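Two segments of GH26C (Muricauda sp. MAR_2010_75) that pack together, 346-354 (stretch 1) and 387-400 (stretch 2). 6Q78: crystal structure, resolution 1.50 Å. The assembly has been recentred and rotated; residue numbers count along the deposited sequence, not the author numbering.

Stretch 1 (346-354) GAIPGFFTN
Stretch 2 387-400: LPSANDFMEFVSKP

One helical carboxylate grips the free backbone amides in the first turn of another helix, and an aromatic cluster closes beside it; the two stretches together bury 528 Å², both sides summed. Stretch 1 runs as loop through a type II turn, Ile348 to Phe351, closed by Phe351 N to Ile348 O at 3.0 Å, and enters its helix at Phe351. Gly350 is the N-cap; its phi/psi of 67/19 favours glycine, and a CB there would clash with Asn354 ND2. Stretch 2 makes its own type II turn, Leu387 to Ala390, with Ser389 also at positive phi (89/1), then a helix from Ala390. Both stretches advance in the same sense, with CA atoms pairing Ala347 with Pro388 (6.0 Å), Gly350 with Asp392 (5.8 Å), Phe352 with Phe393 (5.7 Å) and Thr353 with Phe396 (4.8 Å).

Asp392, chi1 t and chi2 36°, supplies the polar lock. First-turn amides lack helical acceptors, and its carboxylate serves two: Asp392 OD2 accepts from Phe352 N at 2.8 Å and Asp392 OD1 from Thr353 N at 3.0 Å. Thr353, chi1 m, adds its hydroxyl, Thr353 OG1 donating to Asp392 OD1 at 2.9 Å. A water donates to both Ile348 O (2.7 Å) and Asp392 OD2 (2.8 Å), tying the turn to the same carboxylate.

Phe352, chi1 m and chi2 -73°, points toward stretch 2 and is the largest buried contributor. Phe393 (t, 76°) turns its edge to the Phe352 face, centroids 4.8 Å apart and planes at 77°, while Phe352 CB meets Phe396 CB at 3.6 Å with Phe396 at t, 65°. Ser389, chi1 p, lies at the Phe352 ring edge, Ser389 OG 3.6 Å from Phe352 CE2; that hydroxyl, Ser389 OG, donates to Pro388 O at 2.7 Å. At the margin, Ala347 CB touches Pro388 CB at 4.0 Å.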

ATOM      1  N   GLY A 346       6.171   4.503  25.377  1.00 30.04           N
ATOM      2  CA  GLY A 346       6.076   3.078  25.598  1.00 31.06           C
ATOM      3  C   GLY A 346       4.955   2.469  24.769  1.00 23.77           C
ATOM      4  O   GLY A 346       4.182   3.161  24.099  1.00 24.52           O
ATOM      5  N   ALA A 347       4.892   1.137  24.813  1.00 25.74           N
ATOM      6  CA  ALA A 347       3.838   0.410  24.113  1.00 23.65           C
ATOM      7  C   ALA A 347       2.479   0.673  24.767  1.00 19.47           C
ATOM      8  O   ALA A 347       2.390   0.971  25.963  1.00 23.33           O
ATOM      9  CB  ALA A 347       4.127  -1.090  24.142  1.00 25.53           C
ATOM     10  N   ILE A 348       1.421   0.582  23.961  1.00 19.83           N
ATOM     11  CA  ILE A 348       0.047   0.661  24.450  1.00 20.35           C
ATOM     12  C   ILE A 348      -0.388  -0.743  24.862  1.00 19.46           C
ATOM     13  O   ILE A 348      -0.391  -1.649  24.013  1.00 20.24           O
ATOM     14  CB  ILE A 348      -0.895   1.213  23.371  1.00 19.38           C
ATOM     15  CG1 ILE A 348      -0.611   2.688  23.113  1.00 18.84           C
ATOM     16  CG2 ILE A 348      -2.360   0.992  23.786  1.00 20.79           C
ATOM     17  CD1 ILE A 348      -1.272   3.178  21.844  1.00 18.45           C
ATOM     18  N   PRO A 349      -0.750  -0.973  26.119  1.00 21.23           N
ATOM     19  CA  PRO A 349      -1.138  -2.336  26.526  1.00 22.04           C
ATOM     20  C   PRO A 349      -2.281  -2.882  25.682  1.00 21.29           C
ATOM     21  O   PRO A 349      -3.305  -2.219  25.485  1.00 23.23           O
ATOM     22  CB  PRO A 349      -1.543  -2.170  27.992  1.00 22.13           C
ATOM     23  CG  PRO A 349      -0.766  -0.966  28.461  1.00 26.30           C
ATOM     24  CD  PRO A 349      -0.638  -0.048  27.261  1.00 19.86           C
ATOM     25  N   GLY A 350      -2.089  -4.106  25.167  1.00 21.21           N
ATOM     26  CA  GLY A 350      -3.100  -4.735  24.345  1.00 25.07           C
ATOM     27  C   GLY A 350      -3.349  -4.065  23.015  1.00 21.78           C
ATOM     28  O   GLY A 350      -4.392  -4.305  22.401  1.00 21.09           O
ATOM     29  N   PHE A 351      -2.416  -3.234  22.540  1.00 18.25           N
ATOM     30  CA  PHE A 351      -2.624  -2.541  21.268  1.00 18.68           C
ATOM     31  C   PHE A 351      -3.049  -3.488  20.147  1.00 17.21           C
ATOM     32  O   PHE A 351      -4.021  -3.231  19.429  1.00 17.49           O
ATOM     33  CB  PHE A 351      -1.377  -1.778  20.814  1.00 15.86           C
ATOM     34  CG  PHE A 351      -1.557  -1.176  19.470  1.00 13.10           C
ATOM     35  CD1 PHE A 351      -2.420  -0.095  19.306  1.00 18.58           C
ATOM     36  CD2 PHE A 351      -0.965  -1.733  18.343  1.00 13.66           C
ATOM     37  CE1 PHE A 351      -2.661   0.442  18.052  1.00 19.57           C
ATOM     38  CE2 PHE A 351      -1.195  -1.195  17.081  1.00 14.62           C
ATOM     39  CZ  PHE A 351      -2.059  -0.098  16.929  1.00 15.07           C
ATOM     40  N   PHE A 352      -2.273  -4.541  19.904  1.00 15.99           N
ATOM     41  CA  PHE A 352      -2.540  -5.344  18.713  1.00 13.06           C
ATOM     42  C   PHE A 352      -3.804  -6.169  18.878  1.00 16.23           C
ATOM     43  O   PHE A 352      -4.630  -6.258  17.957  1.00 15.03           O
ATOM     44  CB  PHE A 352      -1.347  -6.258  18.396  1.00 12.50           C
ATOM     45  CG  PHE A 352      -0.087  -5.514  18.036  1.00 12.89           C
ATOM     46  CD1 PHE A 352       0.031  -4.882  16.793  1.00 11.16           C
ATOM     47  CD2 PHE A 352       0.977  -5.455  18.924  1.00 12.43           C
ATOM     48  CE1 PHE A 352       1.192  -4.180  16.450  1.00 11.63           C
ATOM     49  CE2 PHE A 352       2.164  -4.754  18.577  1.00 13.98           C
ATOM     50  CZ  PHE A 352       2.260  -4.118  17.331  1.00 13.13           C
ATOM     51  N   THR A 353      -3.961  -6.801  20.035  1.00 17.14           N
ATOM     52  CA  THR A 353      -5.057  -7.738  20.211  1.00 19.14           C
ATOM     53  C   THR A 353      -6.375  -7.024  20.475  1.00 17.22           C
ATOM     54  O   THR A 353      -7.417  -7.439  19.949  1.00 24.25           O
ATOM     55  CB  THR A 353      -4.719  -8.698  21.349  1.00 21.45           C
ATOM     56  OG1 THR A 353      -3.542  -9.447  20.983  1.00 24.64           O
ATOM     57  CG2 THR A 353      -5.875  -9.637  21.602  1.00 26.15           C
ATOM     58  N   ASN A 354      -6.360  -5.952  21.276  1.00 19.68           N
ATOM     59  CA  ASN A 354      -7.596  -5.321  21.734  1.00 17.75           C
ATOM     60  C   ASN A 354      -7.968  -4.070  20.953  1.00 24.15           C
ATOM     61  O   ASN A 354      -9.133  -3.635  21.014  1.00 22.04           O
ATOM     62  CB  ASN A 354      -7.462  -4.911  23.199  1.00 21.24           C
ATOM     63  CG  ASN A 354      -7.177  -6.099  24.095  1.00 28.69           C
ATOM     64  OD1 ASN A 354      -7.671  -7.200  23.853  1.00 37.15           O
ATOM     65  ND2 ASN A 354      -6.364  -5.888  25.123  1.00 32.79           N
ATOM     66  N   LEU A 387      10.970  -7.073  23.350  1.00 16.47           N
ATOM     67  CA  LEU A 387      10.476  -5.708  23.377  1.00 16.53           C
ATOM     68  C   LEU A 387       9.089  -5.671  23.930  1.00 16.86           C
ATOM     69  O   LEU A 387       8.349  -6.589  23.773  1.00 18.47           O
ATOM     70  CB  LEU A 387      10.435  -5.105  21.969  1.00 14.94           C
ATOM     71  CG  LEU A 387      11.752  -4.819  21.281  1.00 16.97           C
ATOM     72  CD1 LEU A 387      11.447  -4.036  19.991  1.00 15.01           C
ATOM     73  CD2 LEU A 387      12.691  -4.017  22.171  1.00 22.87           C
ATOM     74  N   PRO A 388       8.709  -4.548  24.525  1.00 17.45           N
ATOM     75  CA  PRO A 388       7.337  -4.394  24.976  1.00 24.43           C
ATOM     76  C   PRO A 388       6.453  -4.457  23.719  1.00 21.79           C
ATOM     77  O   PRO A 388       6.804  -3.824  22.710  1.00 21.84           O
ATOM     78  CB  PRO A 388       7.311  -2.983  25.567  1.00 24.71           C
ATOM     79  CG  PRO A 388       8.699  -2.712  25.954  1.00 22.32           C
ATOM     80  CD  PRO A 388       9.561  -3.445  24.970  1.00 17.44           C
ATOM     81  N   SER A 389       5.342  -5.160  23.880  1.00 16.31           N
ATOM     82  CA  SER A 389       4.272  -5.555  22.938  1.00 16.29           C
ATOM     83  C   SER A 389       4.527  -6.887  22.228  1.00 16.06           C
ATOM     84  O   SER A 389       3.679  -7.330  21.505  1.00 15.70           O
ATOM     85  CB  SER A 389       3.840  -4.508  21.888  1.00 16.57           C
ATOM     86  OG  SER A 389       4.852  -4.389  20.916  1.00 17.70           O
ATOM     87  N   ALA A 390       5.638  -7.561  22.512  1.00 14.97           N
ATOM     88  CA  ALA A 390       5.903  -8.812  21.821  1.00 14.59           C
ATOM     89  C   ALA A 390       4.831  -9.867  22.049  1.00 15.74           C
ATOM     90  O   ALA A 390       4.339 -10.443  21.122  1.00 16.60           O
ATOM     91  CB  ALA A 390       7.270  -9.341  22.253  1.00 15.34           C
ATOM     92  N   ASN A 391       4.422 -10.092  23.294  1.00 16.45           N
ATOM     93  CA  ASN A 391       3.404 -11.094  23.556  1.00 16.38           C
ATOM     94  C   ASN A 391       2.053 -10.735  22.956  1.00 18.86           C
ATOM     95  O   ASN A 391       1.344 -11.565  22.446  1.00 19.75           O
ATOM     96  CB  ASN A 391       3.297 -11.426  25.056  1.00 22.36           C
ATOM     97  CG  ASN A 391       2.371 -12.600  25.320  1.00 35.89           C
ATOM     98  OD1 ASN A 391       1.279 -12.428  25.819  1.00 34.12           O
ATOM     99  ND2 ASN A 391       2.813 -13.796  24.949  1.00 33.70           N
ATOM    100  N   ASP A 392       1.725  -9.452  23.038  1.00 16.12           N
ATOM    101  CA  ASP A 392       0.484  -8.935  22.485  1.00 18.60           C
ATOM    102  C   ASP A 392       0.477  -9.174  20.958  1.00 16.05           C
ATOM    103  O   ASP A 392      -0.491  -9.605  20.414  1.00 16.83           O
ATOM    104  CB  ASP A 392       0.368  -7.442  22.843  1.00 17.02           C
ATOM    105  CG  ASP A 392      -0.808  -6.748  22.198  1.00 19.70           C
ATOM    106  OD1 ASP A 392      -1.852  -7.339  22.041  1.00 22.07           O
ATOM    107  OD2 ASP A 392      -0.624  -5.582  21.886  1.00 19.53           O
ATOM    108  N   PHE A 393       1.598  -8.927  20.316  1.00 14.16           N
ATOM    109  CA  PHE A 393       1.698  -9.166  18.882  1.00 14.33           C
ATOM    110  C   PHE A 393       1.532 -10.645  18.560  1.00 12.82           C
ATOM    111  O   PHE A 393       0.916 -10.991  17.600  1.00 14.85           O
ATOM    112  CB  PHE A 393       3.023  -8.647  18.354  1.00 14.59           C
ATOM    113  CG  PHE A 393       3.123  -8.618  16.856  1.00 13.95           C
ATOM    114  CD1 PHE A 393       2.482  -7.647  16.151  1.00 12.15           C
ATOM    115  CD2 PHE A 393       3.867  -9.524  16.179  1.00 13.08           C
ATOM    116  CE1 PHE A 393       2.589  -7.579  14.771  1.00 10.56           C
ATOM    117  CE2 PHE A 393       3.969  -9.487  14.811  1.00 10.94           C
ATOM    118  CZ  PHE A 393       3.330  -8.499  14.094  1.00 10.24           C
ATOM    119  N   MET A 394       2.105 -11.518  19.383  1.00 15.01           N
ATOM    120  CA  MET A 394       1.961 -12.947  19.158  1.00 15.15           C
ATOM    121  C   MET A 394       0.525 -13.385  19.266  1.00 16.11           C
ATOM    122  O   MET A 394       0.066 -14.193  18.509  1.00 17.77           O
ATOM    123  CB  MET A 394       2.808 -13.730  20.158  1.00 20.24           C
ATOM    124  CG  MET A 394       4.289 -13.588  19.932  1.00 22.87           C
ATOM    125  SD  MET A 394       4.877 -14.284  18.373  1.00 23.45           S
ATOM    126  CE  MET A 394       3.860 -15.715  18.123  1.00 30.61           C
ATOM    127  N   GLU A 395      -0.182 -12.837  20.235  1.00 16.97           N
ATOM    128  CA  GLU A 395      -1.573 -13.155  20.386  1.00 17.90           C
ATOM    129  C   GLU A 395      -2.362 -12.695  19.165  1.00 17.49           C
ATOM    130  O   GLU A 395      -3.197 -13.411  18.678  1.00 20.23           O
ATOM    131  CB  GLU A 395      -2.149 -12.571  21.684  1.00 21.28           C
ATOM    132  CG  GLU A 395      -3.586 -12.986  21.900  1.00 26.11           C
ATOM    133  CD  GLU A 395      -4.165 -12.530  23.215  1.00 37.04           C
ATOM    134  OE1 GLU A 395      -3.487 -11.821  23.967  1.00 28.79           O
ATOM    135  OE2 GLU A 395      -5.312 -12.883  23.445  1.00 33.41           O
ATOM    136  N   PHE A 396      -2.052 -11.501  18.680  1.00 15.74           N
ATOM    137  CA  PHE A 396      -2.707 -10.966  17.495  1.00 16.39           C
ATOM    138  C   PHE A 396      -2.469 -11.855  16.276  1.00 15.79           C
ATOM    139  O   PHE A 396      -3.421 -12.233  15.591  1.00 15.16           O
ATOM    140  CB  PHE A 396      -2.231  -9.521  17.280  1.00 14.37           C
ATOM    141  CG  PHE A 396      -2.472  -8.956  15.899  1.00 12.23           C
ATOM    142  CD1 PHE A 396      -3.759  -8.761  15.417  1.00 18.13           C
ATOM    143  CD2 PHE A 396      -1.402  -8.565  15.114  1.00 14.41           C
ATOM    144  CE1 PHE A 396      -3.973  -8.213  14.154  1.00 15.73           C
ATOM    145  CE2 PHE A 396      -1.598  -8.010  13.846  1.00 16.60           C
ATOM    146  CZ  PHE A 396      -2.897  -7.821  13.373  1.00 14.67           C
ATOM    147  N   VAL A 397      -1.211 -12.210  15.992  1.00 13.24           N
ATOM    148  CA  VAL A 397      -0.928 -12.976  14.770  1.00 13.59           C
ATOM    149  C   VAL A 397      -1.399 -14.419  14.871  1.00 19.33           C
ATOM    150  O   VAL A 397      -1.467 -15.121  13.855  1.00 17.71           O
ATOM    151  CB  VAL A 397       0.529 -12.883  14.251  1.00 13.58           C
ATOM    152  CG1 VAL A 397       0.916 -11.433  14.003  1.00 16.12           C
ATOM    153  CG2 VAL A 397       1.510 -13.593  15.204  1.00 16.49           C
ATOM    154  N   SER A 398      -1.705 -14.880  16.074  1.00 15.09           N
ATOM    155  CA  SER A 398      -2.277 -16.204  16.260  1.00 18.07           C
ATOM    156  C   SER A 398      -3.780 -16.249  16.019  1.00 19.96           C
ATOM    157  O   SER A 398      -4.339 -17.348  15.979  1.00 20.10           O
ATOM    158  CB  SER A 398      -1.947 -16.719  17.658  1.00 24.06           C
ATOM    159  OG  SER A 398      -0.541 -16.688  17.842  1.00 30.91           O
ATOM    160  N   LYS A 399      -4.441 -15.102  15.850  1.00 15.59           N
ATOM    161  CA  LYS A 399      -5.870 -15.110  15.582  1.00 18.70           C
ATOM    162  C   LYS A 399      -6.126 -15.786  14.238  1.00 16.27           C
ATOM    163  O   LYS A 399      -5.335 -15.621  13.296  1.00 15.90           O
ATOM    164  CB  LYS A 399      -6.430 -13.685  15.540  1.00 18.90           C
ATOM    165  CG  LYS A 399      -6.411 -12.904  16.872  1.00 19.63           C
ATOM    166  CD  LYS A 399      -7.444 -13.428  17.870  1.00 27.83           C
ATOM    167  CE  LYS A 399      -7.562 -12.510  19.089  1.00 25.10           C
ATOM    168  NZ  LYS A 399      -8.747 -12.877  19.958  1.00 27.57           N
ATOM    169  N   PRO A 400      -7.216 -16.540  14.102  1.00 18.54           N
ATOM    170  CA  PRO A 400      -7.426 -17.259  12.836  1.00 20.24           C
ATOM    171  C   PRO A 400      -7.536 -16.330  11.635  1.00 18.17           C
ATOM    172  O   PRO A 400      -7.129 -16.715  10.535  1.00 18.07           O
ATOM    173  CB  PRO A 400      -8.706 -18.075  13.085  1.00 24.37           C
ATOM    174  CG  PRO A 400      -9.334 -17.472  14.286  1.00 30.80           C
ATOM    175  CD  PRO A 400      -8.235 -16.874  15.114  1.00 25.22           C
TER
HETATM  176  O   HOH W   1       1.062  -3.609  22.954  1.00 24.25           O